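Local coordinates for protein glycoside hydrolase family 81 (Clostridium thermocellum, PDB 6FOP) that probably hydrolyses beta-1,3-glucans such as laminarin, as a family 81 glycoside hydrolase of the bacterium's cellulosome, at residues V205-T210 and L277-S282; T215-Y220 and G258-L263; P612-I617 and V639-E644; Q618-A623 and Y650-N655. All coordinates share one frame; numbering follows the deposited sequence. Where two conformers were deposited one is given.

From the N terminus, strand 200-206 opens contact 1, and helix 211-220 directly after it opens contact 2. Contact 2 closes first, at 258-263, and contact 1 closes later, at 277-282, so contact 2 lies wholly within the loop of contact 1. Both return to the same three-stranded antiparallel sheet, joining it to strand 200-206 of the eight-stranded sheet and to the helix that follows, and they meet through the hydroxyls of Tyr217 and Tyr281. Contacts 3 and 4 follow in the helical C-terminal domain. Their segments alternate along the chain, so their loops cross, tying helix 615-622 to the 639-644 loop and helix 646-659. The centres of contacts 2 and 3 are about 51 Å apart.

Contact 1 (V205-T210 and L277-S282); sequences VLPDNT and LPYTYS
Pro207 wedges its ring among three consecutive residues, Tyr279, Thr280 and Tyr281. Its CB lies 3.9 Å from Thr280 O. Farther round, CG makes the tightest apolar approach, 3.4 Å to Tyr279 CD1, and also lies near Tyr279 CG and CB as the two side chains pass at a slant. CD, the ring atom next to the backbone nitrogen, is 3.8 Å from Tyr281 OH. That hydroxyl carries the polar part of the contact by donating to Val205 O over 2.6 Å. The carbonyl oxygen lies near the plane of the phenol ring, at its edge, while the hydroxyl stands 28° off the carbonyl plane. With CG beside its backbone N (chi1 -61°), Tyr281 reaches tip to tip toward Val205, whose CG1 packs 3.9 Å from Tyr281 CE1. Past the proline, Asp208 OD1 accepts from Thr210 N, an Asx turn leading to the Thr210 N-cap, and also from Thr210 OG1. The contact thus sits where strand 200-206 passes into helix 211-220, against the start of edge strand 280-283. Tyr217 of that helix hydrogen-bonds to Tyr281 OH, and strand 170-175 packs beside Val205.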
# COMPACT_ATOMS: atom_id res chain seq x y z
N VAL A 205 -22.22 10.76 8.35
CA VAL A 205 -21.86 10.71 9.76
C VAL A 205 -21.40 12.11 10.19
O VAL A 205 -20.58 12.74 9.51
CB VAL A 205 -20.83 9.63 10.10
CG1 VAL A 205 -19.51 9.79 9.32
CG2 VAL A 205 -20.56 9.60 11.60
N LEU A 206 -22.01 12.62 11.25
CA LEU A 206 -21.80 13.98 11.72
C LEU A 206 -20.90 13.97 12.93
O LEU A 206 -20.92 13.03 13.70
CB LEU A 206 -23.15 14.60 12.10
CG LEU A 206 -24.19 14.60 10.99
CD1 LEU A 206 -25.55 15.03 11.54
CD2 LEU A 206 -23.78 15.48 9.83
N PRO A 207 -20.15 15.07 13.13
CA PRO A 207 -19.25 15.15 14.27
C PRO A 207 -19.95 15.60 15.55
O PRO A 207 -19.32 15.56 16.62
CB PRO A 207 -18.22 16.20 13.82
CG PRO A 207 -18.96 17.04 12.84
CD PRO A 207 -19.92 16.13 12.14
N ASP A 208 -21.20 16.04 15.47
CA ASP A 208 -21.93 16.52 16.65
C ASP A 208 -23.41 16.53 16.31
O ASP A 208 -23.78 16.24 15.18
CB ASP A 208 -21.41 17.92 17.09
CG ASP A 208 -21.62 18.99 16.06
OD1 ASP A 208 -22.79 19.27 15.76
OD2 ASP A 208 -20.62 19.54 15.52
N ASN A 209 -24.26 16.86 17.29
CA ASN A 209 -25.71 16.92 17.09
C ASN A 209 -26.26 18.33 17.05
O ASN A 209 -27.43 18.52 17.31
CB ASN A 209 -26.45 16.09 18.14
CG ASN A 209 -26.31 16.64 19.57
OD1 ASN A 209 -25.59 17.60 19.85
ND2 ASN A 209 -27.06 16.02 20.48
N THR A 210 -25.45 19.31 16.65
CA THR A 210 -25.95 20.67 16.54
C THR A 210 -26.63 20.89 15.19
O THR A 210 -26.25 20.31 14.16
CB THR A 210 -24.84 21.73 16.75
OG1 THR A 210 -23.93 21.75 15.64
CG2 THR A 210 -24.10 21.48 18.06
N LEU A 277 -11.42 22.37 8.23
CA LEU A 277 -12.64 22.73 8.90
C LEU A 277 -12.50 22.37 10.37
O LEU A 277 -11.54 21.71 10.77
CB LEU A 277 -13.80 21.94 8.29
CG LEU A 277 -14.09 22.14 6.80
CD1 LEU A 277 -15.17 21.17 6.38
CD2 LEU A 277 -14.50 23.56 6.51
N PRO A 278 -13.46 22.81 11.23
CA PRO A 278 -13.37 22.42 12.63
C PRO A 278 -13.59 20.94 12.89
O PRO A 278 -13.17 20.41 13.94
CB PRO A 278 -14.50 23.23 13.29
CG PRO A 278 -14.79 24.35 12.36
CD PRO A 278 -14.50 23.83 11.00
N TYR A 279 -14.24 20.27 11.97
CA TYR A 279 -14.75 18.94 12.22
C TYR A 279 -13.68 17.88 12.10
O TYR A 279 -12.87 17.89 11.15
CB TYR A 279 -15.85 18.63 11.21
CG TYR A 279 -16.91 19.68 11.10
CD1 TYR A 279 -17.60 20.14 12.23
CD2 TYR A 279 -17.22 20.22 9.86
CE1 TYR A 279 -18.59 21.09 12.11
CE2 TYR A 279 -18.20 21.18 9.74
CZ TYR A 279 -18.88 21.61 10.87
OH TYR A 279 -19.88 22.55 10.76
N THR A 280 -13.68 16.94 13.05
CA THR A 280 -12.77 15.79 13.01
C THR A 280 -13.55 14.52 13.30
O THR A 280 -14.67 14.58 13.87
CB THR A 280 -11.64 15.92 14.04
OG1 THR A 280 -12.17 15.99 15.36
CG2 THR A 280 -10.78 17.14 13.77
N TYR A 281 -12.96 13.39 12.93
CA TYR A 281 -13.46 12.07 13.29
C TYR A 281 -12.36 11.28 13.97
O TYR A 281 -11.21 11.28 13.49
CB TYR A 281 -13.96 11.30 12.08
CG TYR A 281 -15.11 11.99 11.36
CD1 TYR A 281 -16.41 11.87 11.84
CD2 TYR A 281 -14.89 12.81 10.28
CE1 TYR A 281 -17.46 12.51 11.21
CE2 TYR A 281 -15.94 13.46 9.65
CZ TYR A 281 -17.22 13.33 10.15
OH TYR A 281 -18.25 13.96 9.50
N SER A 282 -12.70 10.59 15.05
CA SER A 282 -11.78 9.68 15.68
C SER A 282 -11.95 8.31 15.07
O SER A 282 -13.02 7.71 15.14
CB SER A 282 -12.05 9.63 17.18
OG SER A 282 -11.18 8.71 17.80

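Contact 2 (T215-Y220 and G258-L263); sequences TYYKDY and GTILAL
Tyr220 and Thr259 are joined by a single water, which donates to Tyr220 O over 2.7 Å and accepts from Thr259 OG1 over 2.7 Å. The bridge ties Tyr220, in the C-terminal part of the helical segment, to the residue just before strand 260-263. The rest of the contact is apolar and centres on Ile260. Its side chain is extended beyond CG1 (chi2 170°), which carries CD1 out to the helix, where the methyl sits over the middle of the Tyr217 ring. It lies 3.6 Å from the ring centroid and 8° off the normal, a CH-pi contact in which all six ring carbons are at similar range. The same CD1 is 3.6 Å from Tyr216 CE2, so one methyl serves two neighbouring aromatic rings. Tyr216 reaches it with CG anti to its backbone N (chi1 -175°), and Tyr220 CD2 lies over a face of the Tyr216 ring, toward its rim. At the other end of the contact, Tyr220 packs directly on peptide backbone, with CD1 3.6 Å from Gly258 C and CE1 3.9 Å from Gly258 CA. Gly258 has no side chain to stand between them. Both phenol oxygens beside the isoleucine find partners outside the two segments, Tyr216 OH at Gln292 and Tyr217 OH at Tyr281. The chemistry is therefore dispersion and CH-pi contact, pinned at one end by a water. Gly258 O is buried here with no partner in the model, which probably costs some stability.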
# COMPACT_ATOMS: atom_id res chain seq x y z
N THR A 215 -26.78 21.71 9.23
CA THR A 215 -27.03 22.62 8.12
C THR A 215 -25.85 22.62 7.15
O THR A 215 -26.03 22.62 5.94
CB THR A 215 -27.28 24.05 8.65
OG1 THR A 215 -28.40 24.03 9.55
CG2 THR A 215 -27.56 25.00 7.55
N TYR A 216 -24.63 22.63 7.68
CA TYR A 216 -23.43 22.63 6.83
C TYR A 216 -23.33 21.33 6.04
O TYR A 216 -23.08 21.35 4.82
CB TYR A 216 -22.20 22.80 7.70
CG TYR A 216 -20.93 22.93 6.86
CD1 TYR A 216 -20.60 24.14 6.24
CD2 TYR A 216 -20.10 21.83 6.63
CE1 TYR A 216 -19.47 24.25 5.44
CE2 TYR A 216 -18.96 21.95 5.85
CZ TYR A 216 -18.65 23.15 5.27
OH TYR A 216 -17.52 23.23 4.48
N TYR A 217 -23.55 20.20 6.69
CA TYR A 217 -23.52 18.90 5.98
C TYR A 217 -24.65 18.80 4.95
O TYR A 217 -24.44 18.29 3.87
CB TYR A 217 -23.50 17.75 6.95
CG TYR A 217 -22.11 17.48 7.52
CD1 TYR A 217 -21.50 18.37 8.40
CD2 TYR A 217 -21.42 16.32 7.18
CE1 TYR A 217 -20.24 18.11 8.92
CE2 TYR A 217 -20.16 16.06 7.70
CZ TYR A 217 -19.59 16.96 8.56
OH TYR A 217 -18.34 16.71 9.08
N LYS A 218 -25.83 19.35 5.26
CA LYS A 218 -26.91 19.41 4.28
C LYS A 218 -26.51 20.20 3.06
O LYS A 218 -26.87 19.84 1.94
CB LYS A 218 -28.19 19.96 4.92
CG LYS A 218 -29.36 19.99 3.96
CD LYS A 218 -30.59 20.63 4.57
CE LYS A 218 -31.70 20.67 3.53
NZ LYS A 218 -32.86 21.52 3.92
N ASP A 219 -25.76 21.29 3.26
CA ASP A 219 -25.34 22.11 2.14
C ASP A 219 -24.62 21.32 1.05
O ASP A 219 -24.72 21.68 -0.12
CB ASP A 219 -24.40 23.24 2.57
CG ASP A 219 -25.09 24.37 3.30
OD1 ASP A 219 -26.30 24.56 3.13
OD2 ASP A 219 -24.37 25.11 4.02
N TYR A 220 -23.86 20.30 1.43
CA TYR A 220 -23.10 19.49 0.45
C TYR A 220 -23.64 18.08 0.26
O TYR A 220 -23.09 17.30 -0.50
CB TYR A 220 -21.60 19.50 0.81
CG TYR A 220 -21.07 20.90 0.84
CD1 TYR A 220 -20.79 21.58 -0.35
CD2 TYR A 220 -20.96 21.61 2.05
CE1 TYR A 220 -20.34 22.89 -0.34
CE2 TYR A 220 -20.52 22.91 2.06
CZ TYR A 220 -20.22 23.55 0.87
OH TYR A 220 -19.80 24.83 0.90
N GLY A 258 -19.60 21.45 -4.00
CA GLY A 258 -18.40 21.09 -3.26
C GLY A 258 -18.64 19.79 -2.55
O GLY A 258 -19.62 19.12 -2.79
N THR A 259 -17.72 19.43 -1.67
CA THR A 259 -17.91 18.32 -0.77
C THR A 259 -17.00 18.47 0.43
O THR A 259 -16.25 19.47 0.55
CB THR A 259 -17.75 16.95 -1.47
OG1 THR A 259 -18.28 15.92 -0.64
CG2 THR A 259 -16.31 16.61 -1.80
N ILE A 260 -17.18 17.57 1.39
CA ILE A 260 -16.38 17.51 2.58
C ILE A 260 -15.50 16.27 2.44
O ILE A 260 -15.99 15.16 2.30
CB ILE A 260 -17.25 17.41 3.84
CG1 ILE A 260 -18.19 18.60 3.98
CG2 ILE A 260 -16.35 17.29 5.08
CD1 ILE A 260 -19.24 18.46 5.07
N LEU A 261 -14.18 16.48 2.45
CA LEU A 261 -13.19 15.38 2.36
C LEU A 261 -12.56 15.20 3.74
O LEU A 261 -12.24 16.17 4.42
CB LEU A 261 -12.14 15.64 1.29
CG LEU A 261 -12.67 15.81 -0.13
CD1 LEU A 261 -11.50 16.22 -1.03
CD2 LEU A 261 -13.27 14.50 -0.61
N ALA A 262 -12.43 13.94 4.13
CA ALA A 262 -11.81 13.55 5.38
C ALA A 262 -10.41 13.02 5.01
O ALA A 262 -10.27 12.15 4.17
CB ALA A 262 -12.63 12.47 6.09
N LEU A 263 -9.41 13.49 5.75
CA LEU A 263 -8.00 13.18 5.50
C LEU A 263 -7.42 12.41 6.64
O LEU A 263 -7.65 12.74 7.79
CB LEU A 263 -7.19 14.48 5.34
CG LEU A 263 -7.18 15.13 3.96
CD1 LEU A 263 -8.56 15.55 3.48
CD2 LEU A 263 -6.26 16.35 3.98
O HOH W 1 -20.97 15.66 -1.05

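Contact 3 (P612-I617 and V639-E644); sequences PNWKDI and VPEDGE
Asp616 and Glu641 make the direct hydrogen bond of this contact: Glu641 N donates to Asp616 OD2 over 2.9 Å, meeting it on the syn side of the carboxylate. The other oxygen, Asp616 OD1, accepts from a water that also donates to Val639 O, and receives a weak bond from Ile617 N. One carboxylate at the first turn of a helix thus gathers both backbones. Within the loop, a type I turn from Glu641 to Glu644 is braced by Gly643 N, which donates to Glu641 OE1 over 2.8 Å. A CH-pi contact comes next: Glu641 CG lies over a face of Trp614, 3.9 Å from the centroid of the five-membered ring. It gets there with CG anti to its own backbone N (chi1 -169°). Apolar packing completes the set, with Ile617 CD1 3.7 Å from Glu644 CG. The three carboxylates lie near one another without touching, Asp616 OD2 being 5.4 Å from Glu644 OE1; the Lys344 salt bridge to Glu641 OE2 and the hydrogen bond between His648 and Glu644 OE1 would probably offset their repulsion. The contact joins the start of helix 615-622 to the loop leading into helix 646-659, while helix 570-575 packs against Trp614.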
# COMPACT_ATOMS: atom_id res chain seq x y z
N PRO A 612 16.34 -13.42 20.13
CA PRO A 612 16.51 -14.89 20.18
C PRO A 612 16.78 -15.51 18.82
O PRO A 612 17.36 -16.60 18.73
CB PRO A 612 15.18 -15.36 20.76
CG PRO A 612 14.21 -14.31 20.32
CD PRO A 612 14.97 -13.02 20.48
N ASN A 613 16.31 -14.83 17.78
CA ASN A 613 16.41 -15.26 16.41
C ASN A 613 16.29 -14.05 15.48
O ASN A 613 16.09 -12.92 15.95
CB ASN A 613 15.42 -16.39 16.09
CG ASN A 613 13.97 -15.96 16.10
OD1 ASN A 613 13.61 -14.91 16.65
ND2 ASN A 613 13.14 -16.77 15.51
N TRP A 614 16.48 -14.27 14.19
CA TRP A 614 16.61 -13.17 13.21
C TRP A 614 17.56 -12.08 13.69
O TRP A 614 17.34 -10.88 13.50
CB TRP A 614 15.25 -12.60 12.81
CG TRP A 614 14.45 -13.48 11.92
CD1 TRP A 614 14.70 -14.78 11.58
CD2 TRP A 614 13.23 -13.12 11.23
NE1 TRP A 614 13.73 -15.24 10.73
CE2 TRP A 614 12.80 -14.26 10.52
CE3 TRP A 614 12.48 -11.96 11.16
CZ2 TRP A 614 11.64 -14.27 9.74
CZ3 TRP A 614 11.32 -11.96 10.38
CH2 TRP A 614 10.91 -13.11 9.69
N LYS A 615 18.69 -12.53 14.28
CA LYS A 615 19.66 -11.57 14.80
C LYS A 615 20.26 -10.71 13.68
O LYS A 615 20.57 -9.54 13.90
CB LYS A 615 20.80 -12.27 15.51
CG LYS A 615 20.47 -12.87 16.87
CD LYS A 615 21.74 -13.49 17.47
CE LYS A 615 21.61 -13.80 18.95
NZ LYS A 615 20.69 -14.93 19.17
N ASP A 616 20.46 -11.32 12.49
CA ASP A 616 20.94 -10.54 11.33
C ASP A 616 20.02 -9.36 10.99
O ASP A 616 20.46 -8.21 10.90
CB ASP A 616 21.21 -11.40 10.09
CG ASP A 616 20.07 -12.35 9.70
OD1 ASP A 616 19.08 -12.53 10.46
OD2 ASP A 616 20.18 -12.90 8.60
N ILE A 617 18.72 -9.65 10.84
CA ILE A 617 17.74 -8.62 10.53
C ILE A 617 17.74 -7.57 11.65
O ILE A 617 17.73 -6.36 11.38
CB ILE A 617 16.35 -9.22 10.38
CG1 ILE A 617 16.28 -10.30 9.30
CG2 ILE A 617 15.30 -8.16 10.12
CD1 ILE A 617 16.71 -9.87 7.95
N VAL A 639 22.90 -17.88 11.71
CA VAL A 639 22.45 -18.49 10.47
C VAL A 639 21.53 -17.46 9.79
O VAL A 639 20.54 -17.06 10.38
CB VAL A 639 21.68 -19.79 10.74
CG1 VAL A 639 21.15 -20.38 9.45
CG2 VAL A 639 22.61 -20.80 11.43
N PRO A 640 21.88 -16.99 8.59
CA PRO A 640 21.07 -15.94 7.95
C PRO A 640 19.61 -16.29 7.81
O PRO A 640 19.28 -17.45 7.51
CB PRO A 640 21.72 -15.79 6.57
CG PRO A 640 23.15 -16.17 6.81
CD PRO A 640 23.07 -17.31 7.77
N GLU A 641 18.76 -15.30 8.01
CA GLU A 641 17.40 -15.37 7.52
C GLU A 641 17.45 -15.75 6.02
O GLU A 641 18.40 -15.40 5.30
CB GLU A 641 16.66 -14.06 7.79
CG GLU A 641 15.16 -14.14 7.55
CD GLU A 641 14.73 -14.00 6.10
OE1 GLU A 641 15.45 -13.34 5.34
OE2 GLU A 641 13.67 -14.59 5.74
N ASP A 642 16.48 -16.53 5.54
CA ASP A 642 16.62 -17.11 4.21
C ASP A 642 16.80 -16.13 3.03
O ASP A 642 17.39 -16.50 2.00
CB ASP A 642 15.41 -18.01 3.91
CG ASP A 642 15.30 -19.19 4.87
OD1 ASP A 642 16.15 -20.09 4.85
OD2 ASP A 642 14.33 -19.23 5.66
N GLY A 643 16.31 -14.90 3.17
CA GLY A 643 16.49 -13.89 2.17
C GLY A 643 17.74 -13.04 2.32
O GLY A 643 17.97 -12.13 1.51
N GLU A 644 18.53 -13.31 3.36
CA GLU A 644 19.71 -12.52 3.70
C GLU A 644 21.00 -13.35 3.47
O GLU A 644 20.95 -14.55 3.27
CB GLU A 644 19.64 -12.13 5.18
CG GLU A 644 19.26 -10.73 5.43
CD GLU A 644 20.10 -9.68 4.70
OE1 GLU A 644 21.29 -9.85 4.30
OE2 GLU A 644 19.55 -8.62 4.53
O HOH W 2 18.89 -15.10 11.40

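Contact 4 (Q618-A623 and Y650-N655); sequences QYMYYA and YHWICN
The indole of Trp652 lies against Met620, whose sulfur sits over one face. SD is 4.5 Å from the centroid of the five-membered ring, a Met-aromatic contact, although Met620 was modelled in two conformers and the sulfur position belongs to one of them. Met620 CB and CG approach the same ring, each 3.6 Å from Trp652 CD1, and Ala623 CB comes up to it obliquely. Trp652 NE1 donates to Met620 O over 2.9 Å. The donor stands above the carbonyl plane, 37° out of it, and the bond leaves the indole at a slight tilt from the ring plane. Trp652 CG stands anti to the backbone N (chi1 172°), carried toward helix 615-622. A second flat group, the His651 imidazole, carries Asn655 ND2 over the centre of one face; the same ND2 donates to His651 O over 3.0 Å, sharing that carbonyl with Asn655 N from the opposite side of its plane. Ile653, the next residue after the tryptophan, packs on the other helix, its CD1 4.0 Å from Tyr619 CB and its CG1 4.2 Å from Ala623 CB. The two helical segments run nearly parallel, 20° apart, with axes 9.3 Å from each other. This helix pair belongs to the C-terminal domain, consistent with the alpha/alpha toroid of its clan. Its chemistry is that of a buried apolar interface with one directional bond: the indole N-H finds an acceptor in a backbone carbonyl, so the ring is buried against the neighbouring helix with its polar atom satisfied.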
# COMPACT_ATOMS: atom_id res chain seq x y z
N GLN A 618 17.74 -8.04 12.91
CA GLN A 618 17.66 -7.10 14.04
C GLN A 618 18.90 -6.25 14.18
O GLN A 618 18.82 -5.07 14.55
CB GLN A 618 17.37 -7.82 15.34
CG GLN A 618 15.99 -8.44 15.40
CD GLN A 618 14.89 -7.41 15.40
OE1 GLN A 618 15.14 -6.24 15.67
NE2 GLN A 618 13.66 -7.86 15.16
N TYR A 619 20.08 -6.84 13.92
CA TYR A 619 21.29 -6.02 14.03
C TYR A 619 21.47 -5.06 12.86
O TYR A 619 22.01 -3.95 13.06
CB TYR A 619 22.53 -6.89 14.22
CG TYR A 619 22.53 -7.76 15.47
CD1 TYR A 619 21.81 -7.42 16.60
CD2 TYR A 619 23.28 -8.92 15.50
CE1 TYR A 619 21.84 -8.19 17.75
CE2 TYR A 619 23.30 -9.72 16.64
CZ TYR A 619 22.56 -9.37 17.75
OH TYR A 619 22.59 -10.15 18.88
N MET A 620 20.97 -5.41 11.66
CA MET A 620 20.92 -4.43 10.57
C MET A 620 20.02 -3.25 10.93
O MET A 620 20.36 -2.08 10.66
CB MET A 620 20.43 -5.07 9.29
CG MET A 620 21.46 -5.99 8.67
SD MET A 620 20.88 -6.52 7.03
CE MET A 620 19.62 -7.70 7.44
N TYR A 621 18.90 -3.54 11.61
CA TYR A 621 17.98 -2.50 12.06
C TYR A 621 18.62 -1.64 13.16
O TYR A 621 18.62 -0.40 13.08
CB TYR A 621 16.72 -3.18 12.60
CG TYR A 621 15.67 -2.23 13.09
CD1 TYR A 621 14.90 -1.49 12.18
CD2 TYR A 621 15.38 -2.12 14.45
CE1 TYR A 621 13.93 -0.62 12.63
CE2 TYR A 621 14.38 -1.27 14.89
CZ TYR A 621 13.66 -0.51 13.98
OH TYR A 621 12.64 0.33 14.44
N TYR A 622 19.24 -2.31 14.14
CA TYR A 622 19.84 -1.61 15.29
C TYR A 622 21.01 -0.74 14.84
O TYR A 622 21.29 0.29 15.48
CB TYR A 622 20.29 -2.58 16.38
CG TYR A 622 20.58 -1.90 17.69
CD1 TYR A 622 19.55 -1.37 18.47
CD2 TYR A 622 21.87 -1.84 18.19
CE1 TYR A 622 19.81 -0.74 19.66
CE2 TYR A 622 22.13 -1.20 19.40
CZ TYR A 622 21.10 -0.69 20.15
OH TYR A 622 21.35 -0.06 21.35
N ALA A 623 21.67 -1.13 13.74
CA ALA A 623 22.74 -0.32 13.17
C ALA A 623 22.28 1.07 12.68
O ALA A 623 23.12 1.93 12.48
CB ALA A 623 23.41 -1.06 12.02
N TYR A 650 26.75 -8.05 6.93
CA TYR A 650 27.92 -7.44 7.50
C TYR A 650 28.40 -6.21 6.75
O TYR A 650 28.86 -5.25 7.36
CB TYR A 650 29.00 -8.47 7.64
CG TYR A 650 30.05 -8.12 8.63
CD1 TYR A 650 29.71 -7.80 9.94
CD2 TYR A 650 31.40 -8.12 8.28
CE1 TYR A 650 30.69 -7.49 10.88
CE2 TYR A 650 32.39 -7.85 9.21
CZ TYR A 650 32.03 -7.51 10.50
OH TYR A 650 32.96 -7.22 11.46
N HIS A 651 28.19 -6.20 5.42
CA HIS A 651 28.47 -5.01 4.59
C HIS A 651 27.58 -3.83 5.00
O HIS A 651 28.06 -2.70 5.10
CB HIS A 651 28.26 -5.42 3.14
CG HIS A 651 28.52 -4.35 2.13
ND1 HIS A 651 27.52 -3.53 1.64
CD2 HIS A 651 29.62 -4.07 1.40
CE1 HIS A 651 28.01 -2.78 0.68
NE2 HIS A 651 29.28 -3.10 0.50
N TRP A 652 26.30 -4.12 5.29
CA TRP A 652 25.37 -3.08 5.72
C TRP A 652 25.83 -2.47 7.04
O TRP A 652 26.00 -1.24 7.18
CB TRP A 652 23.99 -3.70 5.87
CG TRP A 652 22.95 -2.82 6.49
CD1 TRP A 652 22.65 -2.70 7.82
CD2 TRP A 652 22.01 -2.00 5.80
NE1 TRP A 652 21.61 -1.83 8.00
CE2 TRP A 652 21.20 -1.38 6.78
CE3 TRP A 652 21.80 -1.68 4.45
CZ2 TRP A 652 20.17 -0.51 6.45
CZ3 TRP A 652 20.77 -0.82 4.13
CH2 TRP A 652 19.99 -0.22 5.12
N ILE A 653 26.04 -3.34 8.03
CA ILE A 653 26.37 -2.86 9.36
C ILE A 653 27.69 -2.07 9.36
O ILE A 653 27.78 -0.98 9.94
CB ILE A 653 26.46 -4.04 10.34
CG1 ILE A 653 25.08 -4.67 10.57
CG2 ILE A 653 27.04 -3.59 11.67
CD1 ILE A 653 25.11 -5.99 11.30
N CYS A 654 28.70 -2.62 8.68
CA CYS A 654 30.04 -2.00 8.70
C CYS A 654 30.08 -0.71 7.87
O CYS A 654 30.84 0.20 8.18
CB CYS A 654 31.09 -2.96 8.21
SG CYS A 654 31.39 -4.34 9.34
N ASN A 655 29.25 -0.62 6.81
CA ASN A 655 29.12 0.66 6.11
C ASN A 655 28.49 1.73 7.01
O ASN A 655 28.95 2.88 7.03
CB ASN A 655 28.38 0.54 4.79
CG ASN A 655 29.33 0.29 3.63
OD1 ASN A 655 30.14 1.15 3.29
ND2 ASN A 655 29.25 -0.89 3.03